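Local atomic coordinates of two-domain protein containing predicted PHP-like metal-dependent phosphoesterase (Bacteroides vulgatus ATCC 8482, PDB entry 3E38), a protein that binds three zinc ions in a predicted PHP-like phosphoesterase domain and is probably a metal-dependent phosphoesterase, perhaps acting as a 5'-3' exonuclease on DNA or RNA. Residues Ile195-Pro198 / Ile199-Tyr203; Glu153-Ala156 / Leu157-Gly161; Pro138-Asp141 / Ser142-Pro145. One frame throughout, in Å; residues are numbered along the deposited sequence.

All three contacts are local turns or helix segments in the metal-binding part of the chain, and they follow one another in series without nesting or crossing. Contact 3 (138-145) comes first, just after strand 132-135 and the zinc ligand His-137, where it folds the loop leading to helix 152-159. Contact 2 then lies on that helix, the crossover between parallel strands 132-135 and 165-170; its nearest atoms are about 6 Å from contact 3. Contact 1 (195-203) follows strand 188-192 and the zinc ligand Asp-194, carrying the chain into helix 199-202. Contacts 1 and 3 approach to about 8 Å between nearest atoms, and both lie near zinc sites.

Contact 1. Residues Ile195-Pro198 / Ile199-Tyr203; sequences IHQP and IQTDY. With ZN (zinc ion), chain J.
Ile-195 and Ile-199 both hold CG1 opposite the backbone N across the CA-CB bond (chi1 -167° and -162°), and in this shape their CD1 methyls meet at 3.8 Å. The two side chains cross at about a right angle. Ile-195 CD1 also touches Asp-202 OD2, so the carboxylate borders an apolar surface on this side. On another side, the CG of Gln-197 packs against Asp-202 OD1, while its CB meets Thr-201 CG2 at 3.9 Å. The chain of Gln-197 bends at chi2, and its amide plane stands 59° from the carboxylate plane. The chain here enters the short helix 199-202: Pro-198, whose ring fixes phi and which needs no N-H partner, precedes it, and Thr-201 N donates to Pro-198 O (3.1 Å). Just upstream, His-196 NE2 binds a zinc ion at 2.1 Å and shares this zinc with Asp-31 and His-56. A water links the ligand's backbone to the helix: it accepts from His-196 N (2.9 Å) and donates to Asp-202 OD2 (2.6 Å). An aspartate suits this place because one short side chain can take the water's hydrogen while its other oxygen borders Gln-197. Pro-198 packs on Pro-198 of the second subunit, and Thr-201 OG1 is hydrogen-bonded to Gln-200 NE2 of that subunit.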
loop_
_atom_site.group_PDB
_atom_site.type_symbol
_atom_site.label_atom_id
_atom_site.label_comp_id
_atom_site.label_asym_id
_atom_site.label_seq_id
_atom_site.Cartn_x
_atom_site.Cartn_y
_atom_site.Cartn_z
ATOM N N ILE B 195 5.470 -22.434 4.111
ATOM C CA ILE B 195 4.095 -21.906 3.990
ATOM C C ILE B 195 2.999 -22.947 4.120
ATOM O O ILE B 195 3.070 -23.982 3.503
ATOM C CB ILE B 195 3.919 -21.064 2.673
ATOM C CG1 ILE B 195 2.608 -20.286 2.727
ATOM C CG2 ILE B 195 4.127 -21.916 1.405
ATOM C CD1 ILE B 195 2.689 -19.069 3.704
ATOM N N HIS B 196 2.020 -22.645 4.989
ATOM C CA HIS B 196 0.777 -23.453 5.183
ATOM C C HIS B 196 -0.434 -22.667 4.733
ATOM O O HIS B 196 -1.318 -23.170 4.048
ATOM C CB HIS B 196 0.571 -23.904 6.629
ATOM C CG HIS B 196 1.622 -24.855 7.139
ATOM N ND1 HIS B 196 2.950 -24.498 7.261
ATOM C CD2 HIS B 196 1.536 -26.132 7.590
ATOM C CE1 HIS B 196 3.643 -25.518 7.750
ATOM N NE2 HIS B 196 2.807 -26.517 7.979
ATOM N N GLN B 197 -0.447 -21.393 5.100
ATOM C CA GLN B 197 -1.548 -20.501 4.769
ATOM C C GLN B 197 -1.429 -20.038 3.334
ATOM O O GLN B 197 -0.459 -20.345 2.683
ATOM C CB GLN B 197 -1.480 -19.252 5.651
ATOM C CG GLN B 197 -1.678 -19.467 7.114
ATOM C CD GLN B 197 -3.131 -19.697 7.494
ATOM O OE1 GLN B 197 -4.045 -19.540 6.677
ATOM N NE2 GLN B 197 -3.348 -20.081 8.742
ATOM N N PRO B 198 -2.442 -19.345 2.814
ATOM C CA PRO B 198 -2.157 -18.649 1.549
ATOM C C PRO B 198 -0.945 -17.707 1.775
ATOM O O PRO B 198 -0.699 -17.252 2.905
ATOM C CB PRO B 198 -3.475 -17.891 1.250
ATOM C CG PRO B 198 -4.546 -18.773 1.927
ATOM C CD PRO B 198 -3.855 -19.251 3.207
ATOM N N ILE B 199 -0.125 -17.509 0.743
ATOM C CA ILE B 199 1.113 -16.746 0.902
ATOM C C ILE B 199 0.813 -15.317 1.405
ATOM O O ILE B 199 1.493 -14.792 2.276
ATOM C CB ILE B 199 1.981 -16.748 -0.415
ATOM C CG1 ILE B 199 3.430 -16.355 -0.136
ATOM C CG2 ILE B 199 1.349 -15.865 -1.519
ATOM C CD1 ILE B 199 4.271 -17.411 0.714
ATOM N N GLN B 200 -0.259 -14.724 0.898
ATOM C CA GLN B 200 -0.574 -13.339 1.218
ATOM C C GLN B 200 -0.965 -13.179 2.681
ATOM O O GLN B 200 -0.922 -12.109 3.221
ATOM C CB GLN B 200 -1.711 -12.791 0.344
ATOM C CG GLN B 200 -1.538 -12.928 -1.200
ATOM C CD GLN B 200 -2.274 -14.104 -1.790
ATOM O OE1 GLN B 200 -2.345 -15.150 -1.171
ATOM N NE2 GLN B 200 -2.869 -13.924 -3.003
ATOM N N THR B 201 -1.373 -14.269 3.302
ATOM C CA THR B 201 -1.853 -14.270 4.679
ATOM C C THR B 201 -0.694 -14.097 5.665
ATOM O O THR B 201 -0.873 -13.523 6.760
ATOM C CB THR B 201 -2.627 -15.561 5.019
ATOM O OG1 THR B 201 -3.912 -15.542 4.364
ATOM C CG2 THR B 201 -2.835 -15.683 6.496
ATOM N N ASP B 202 0.490 -14.539 5.249
ATOM C CA ASP B 202 1.688 -14.493 6.130
ATOM C C ASP B 202 2.752 -13.483 5.759
ATOM O O ASP B 202 3.751 -13.366 6.443
ATOM C CB ASP B 202 2.373 -15.868 6.198
ATOM C CG ASP B 202 1.610 -16.861 7.069
ATOM O OD1 ASP B 202 0.503 -16.521 7.568
ATOM O OD2 ASP B 202 2.105 -17.982 7.236
ATOM N N TYR B 203 2.574 -12.804 4.639
ATOM C CA TYR B 203 3.553 -11.784 4.231
ATOM C C TYR B 203 2.779 -10.581 3.800
ATOM O O TYR B 203 1.843 -10.670 3.028
ATOM C CB TYR B 203 4.561 -12.277 3.142
ATOM C CG TYR B 203 5.471 -13.424 3.620
ATOM C CD1 TYR B 203 6.649 -13.192 4.293
ATOM C CD2 TYR B 203 5.121 -14.732 3.383
ATOM C CE1 TYR B 203 7.462 -14.267 4.755
ATOM C CE2 TYR B 203 5.896 -15.782 3.787
ATOM C CZ TYR B 203 7.081 -15.558 4.476
ATOM O OH TYR B 203 7.801 -16.673 4.874
HETATM ZN ZN ZN J . 3.198 -28.452 8.705
HETATM O O HOH W 1 1.698 -20.504 6.864
#

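Contact 2. Residues Glu153-Ala156 / Leu157-Gly161; sequences EHTA and LYQEG
Leu-157 stays against Glu-153 from its CB outward, one helical turn away. CB lies 3.3 Å from Glu-153 O, and CG is at the same distance from that oxygen. With chi1 at -81°, CG stands opposite the carbonyl carbon and beside the backbone N, which keeps the branch next to the preceding turn. CD1 stays equally close, 3.4 Å from Glu-153 O, so the side chain wraps round that oxygen. The side chain also touches Pro-100, Phe-103 of strand 102-106 and Phe-123 of helix 119-128, so a branched apolar residue suits this buried side of the helix.

The carbonyl it flanks is already engaged: Leu-157 N donates to Glu-153 O at 2.8 Å, with an N-H...O angle of 166°. Tyr-158 N makes the next i to i+4 bond, to His-154 O at 2.9 Å, while that from Gln-159 N to Thr-155 O is weak. These bonds belong to helix 152-159, the crossover of a beta-alpha-beta unit between parallel strands 132-135 and 165-170. His-154 reaches inward from it: NE2 bonds to Pro-100 O, ND1 to Trp-151 N, and the ring stacks on that of Trp-135. Histidine fits here because one flat ring can use both nitrogens while offering its face to an aromatic neighbour.

Thr-155 and Gln-159 lie side by side, pointing the same way, and Thr-155 CG2 is 3.9 Å from Gln-159 NE2. Thr-155 OG1 is hydrogen-bonded to Trp-150 NE1. Tyr-158 CB lies close to His-154 O, Thr-155 O sits at the edge of its ring, and its OH bonds to Lys-185 O. Gly-161 leaves the helical conformation with positive phi (88°), where a CB would press on the preceding carbonyl oxygen.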
loop_
_atom_site.group_PDB
_atom_site.type_symbol
_atom_site.label_atom_id
_atom_site.label_comp_id
_atom_site.label_asym_id
_atom_site.label_seq_id
_atom_site.Cartn_x
_atom_site.Cartn_y
_atom_site.Cartn_z
ATOM N N GLU B 153 22.267 -37.158 17.353
ATOM C CA GLU B 153 21.583 -37.733 16.182
ATOM C C GLU B 153 21.845 -36.920 14.945
ATOM O O GLU B 153 21.813 -37.421 13.833
ATOM C CB GLU B 153 20.066 -37.765 16.348
ATOM C CG GLU B 153 19.564 -38.768 17.345
ATOM C CD GLU B 153 19.482 -38.230 18.756
ATOM O OE1 GLU B 153 20.186 -37.263 19.112
ATOM O OE2 GLU B 153 18.684 -38.796 19.511
ATOM N N HIS B 154 22.032 -35.634 15.145
ATOM C CA HIS B 154 22.308 -34.773 14.018
ATOM C C HIS B 154 23.736 -35.119 13.589
ATOM O O HIS B 154 24.088 -35.125 12.424
ATOM C CB HIS B 154 22.063 -33.288 14.368
ATOM C CG HIS B 154 20.680 -33.030 14.903
ATOM N ND1 HIS B 154 20.445 -32.653 16.211
ATOM C CD2 HIS B 154 19.456 -33.155 14.317
ATOM C CE1 HIS B 154 19.141 -32.551 16.406
ATOM N NE2 HIS B 154 18.518 -32.861 15.277
ATOM N N THR B 155 24.539 -35.492 14.552
ATOM C CA THR B 155 25.913 -35.852 14.252
ATOM C C THR B 155 25.931 -37.128 13.458
ATOM O O THR B 155 26.705 -37.293 12.513
ATOM C CB THR B 155 26.751 -36.038 15.528
ATOM O OG1 THR B 155 27.184 -34.755 15.977
ATOM C CG2 THR B 155 27.956 -36.870 15.234
ATOM N N ALA B 156 25.067 -38.038 13.868
ATOM C CA ALA B 156 24.980 -39.334 13.215
ATOM C C ALA B 156 24.508 -39.112 11.800
ATOM O O ALA B 156 25.164 -39.461 10.839
ATOM C CB ALA B 156 24.023 -40.271 13.962
ATOM N N LEU B 157 23.347 -38.514 11.706
ATOM C CA LEU B 157 22.730 -38.225 10.405
ATOM C C LEU B 157 23.736 -37.570 9.468
ATOM O O LEU B 157 23.829 -37.904 8.297
ATOM C CB LEU B 157 21.499 -37.327 10.567
ATOM C CG LEU B 157 20.197 -38.012 10.971
ATOM C CD1 LEU B 157 19.268 -37.046 11.666
ATOM C CD2 LEU B 157 19.541 -38.619 9.723
ATOM N N TYR B 158 24.508 -36.650 10.013
ATOM C CA TYR B 158 25.482 -35.887 9.210
ATOM C C TYR B 158 26.622 -36.750 8.734
ATOM O O TYR B 158 27.181 -36.529 7.672
ATOM C CB TYR B 158 26.047 -34.703 10.000
ATOM C CG TYR B 158 27.322 -34.068 9.454
ATOM C CD1 TYR B 158 27.279 -33.154 8.405
ATOM C CD2 TYR B 158 28.557 -34.308 10.058
ATOM C CE1 TYR B 158 28.421 -32.543 7.924
ATOM C CE2 TYR B 158 29.727 -33.699 9.574
ATOM C CZ TYR B 158 29.645 -32.814 8.513
ATOM O OH TYR B 158 30.772 -32.196 8.031
ATOM N N GLN B 159 26.952 -37.761 9.508
ATOM C CA GLN B 159 28.086 -38.616 9.149
ATOM C C GLN B 159 27.640 -39.719 8.212
ATOM O O GLN B 159 28.446 -40.286 7.499
ATOM C CB GLN B 159 28.761 -39.191 10.388
ATOM C CG GLN B 159 29.587 -38.128 11.126
ATOM C CD GLN B 159 30.058 -38.601 12.470
ATOM O OE1 GLN B 159 29.551 -39.601 12.981
ATOM N NE2 GLN B 159 31.013 -37.880 13.073
ATOM N N GLU B 160 26.339 -39.972 8.196
ATOM C CA GLU B 160 25.762 -41.032 7.359
ATOM C C GLU B 160 25.536 -40.483 5.961
ATOM O O GLU B 160 25.166 -41.202 5.057
ATOM C CB GLU B 160 24.361 -41.506 7.824
ATOM C CG GLU B 160 24.030 -41.638 9.297
ATOM C CD GLU B 160 24.776 -42.735 9.968
ATOM O OE1 GLU B 160 25.876 -43.060 9.481
ATOM O OE2 GLU B 160 24.278 -43.245 11.000
ATOM N N GLY B 161 25.669 -39.184 5.805
ATOM C CA GLY B 161 25.407 -38.568 4.503
ATOM C C GLY B 161 23.955 -38.187 4.326
ATOM O O GLY B 161 23.441 -38.076 3.196
#

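Contact 3. Residues Pro138-Asp141 / Ser142-Pro145; sequences PGWD and SQQP
Gln-144 NE2 donates to Pro-138 O at 2.8 Å, reaching it from above the carbonyl plane. Its side chain runs extended beyond CG, which gives the amide the length to span the turn. The OE1 end accepts from Lys-149 N and Trp-151 NE1, so the buried glutamine uses both ends of its amide. Trp-140 O is gripped by two backbone donors, Gln-144 N at 3.1 Å and Gln-143 N at 3.2 Å. The Gln-143 bond closes a beta turn over residues 140-143, with Asp-141 and Ser-142 both near helical phi/psi. Asp-141 CA adds a CA-H...O contact to Gln-144 O.

Packing continues over the indole. Trp-140 holds CG opposite the backbone N (chi1 -175°), where the indole lies beside Ser-142 and Gln-143. Ser-142 CB sits over one face in a CH-pi contact, 3.7 Å from the centroid of the six-membered ring of Trp-140, and the small serine can approach closely. Gln-143 CG meets the ring obliquely, 3.9 Å from Trp-140 CE3. Gln-143 NE2 bonds to Arg-96 O, and the indole borders the metal site, meeting the zinc ligands His-137, edge-to-face, and His-102. The whole turn lies in the loop from strand 132-135 to helix 152-159, with Pro-138 against Met-175, while in the third subunit Val-294 packs on Pro-145 and Arg-297 N bonds to Asp-141 OD2.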
loop_
_atom_site.group_PDB
_atom_site.type_symbol
_atom_site.label_atom_id
_atom_site.label_comp_id
_atom_site.label_asym_id
_atom_site.label_seq_id
_atom_site.Cartn_x
_atom_site.Cartn_y
_atom_site.Cartn_z
ATOM N N PRO B 138 15.824 -25.824 12.874
ATOM C CA PRO B 138 16.470 -26.357 14.062
ATOM C C PRO B 138 16.019 -25.618 15.319
ATOM O O PRO B 138 15.800 -26.205 16.373
ATOM C CB PRO B 138 17.976 -26.135 13.774
ATOM C CG PRO B 138 18.050 -25.282 12.488
ATOM C CD PRO B 138 16.765 -25.513 11.784
ATOM N N GLY B 139 15.783 -24.331 15.135
ATOM C CA GLY B 139 15.451 -23.411 16.223
ATOM C C GLY B 139 14.002 -23.312 16.657
ATOM O O GLY B 139 13.695 -22.686 17.669
ATOM N N TRP B 140 13.115 -23.938 15.907
ATOM C CA TRP B 140 11.677 -23.890 16.232
ATOM C C TRP B 140 11.539 -24.192 17.707
ATOM O O TRP B 140 11.947 -25.267 18.174
ATOM C CB TRP B 140 10.946 -24.919 15.416
ATOM C CG TRP B 140 9.457 -24.947 15.527
ATOM C CD1 TRP B 140 8.602 -23.877 15.633
ATOM C CD2 TRP B 140 8.633 -26.107 15.371
ATOM N NE1 TRP B 140 7.291 -24.316 15.613
ATOM C CE2 TRP B 140 7.284 -25.677 15.441
ATOM C CE3 TRP B 140 8.905 -27.477 15.193
ATOM C CZ2 TRP B 140 6.212 -26.571 15.342
ATOM C CZ3 TRP B 140 7.848 -28.356 15.111
ATOM C CH2 TRP B 140 6.512 -27.901 15.168
ATOM N N ASP B 141 10.935 -23.258 18.428
ATOM C CA ASP B 141 10.915 -23.322 19.909
ATOM C C ASP B 141 10.007 -24.393 20.450
ATOM O O ASP B 141 10.067 -24.740 21.640
ATOM C CB ASP B 141 10.587 -21.944 20.565
ATOM C CG ASP B 141 9.255 -21.330 20.100
ATOM O OD1 ASP B 141 8.407 -22.023 19.486
ATOM O OD2 ASP B 141 9.086 -20.108 20.346
ATOM N N SER B 142 9.189 -24.924 19.561
ATOM C CA SER B 142 8.245 -25.962 19.955
ATOM C C SER B 142 8.989 -27.256 20.315
ATOM O O SER B 142 8.581 -28.043 21.172
ATOM C CB SER B 142 7.226 -26.228 18.854
ATOM O OG SER B 142 6.420 -27.326 19.240
ATOM N N GLN B 143 10.117 -27.436 19.660
ATOM C CA GLN B 143 10.935 -28.628 19.853
ATOM C C GLN B 143 12.234 -28.322 20.611
ATOM O O GLN B 143 12.841 -29.215 21.197
ATOM C CB GLN B 143 11.189 -29.316 18.509
ATOM C CG GLN B 143 9.960 -30.053 17.971
ATOM C CD GLN B 143 10.302 -31.044 16.869
ATOM O OE1 GLN B 143 11.228 -30.837 16.097
ATOM N NE2 GLN B 143 9.556 -32.126 16.800
ATOM N N GLN B 144 12.653 -27.062 20.558
ATOM C CA GLN B 144 13.823 -26.580 21.316
ATOM C C GLN B 144 13.460 -25.223 21.915
ATOM O O GLN B 144 13.842 -24.169 21.399
ATOM C CB GLN B 144 15.090 -26.493 20.458
ATOM C CG GLN B 144 15.511 -27.828 19.811
ATOM C CD GLN B 144 16.984 -27.913 19.447
ATOM O OE1 GLN B 144 17.824 -28.251 20.291
ATOM N NE2 GLN B 144 17.300 -27.647 18.177
ATOM N N PRO B 145 12.707 -25.242 23.020
ATOM C CA PRO B 145 12.202 -23.978 23.528
ATOM C C PRO B 145 13.181 -23.060 24.217
ATOM O O PRO B 145 12.851 -21.904 24.413
ATOM C CB PRO B 145 11.142 -24.412 24.555
ATOM C CG PRO B 145 11.430 -25.791 24.889
ATOM C CD PRO B 145 12.195 -26.395 23.775
#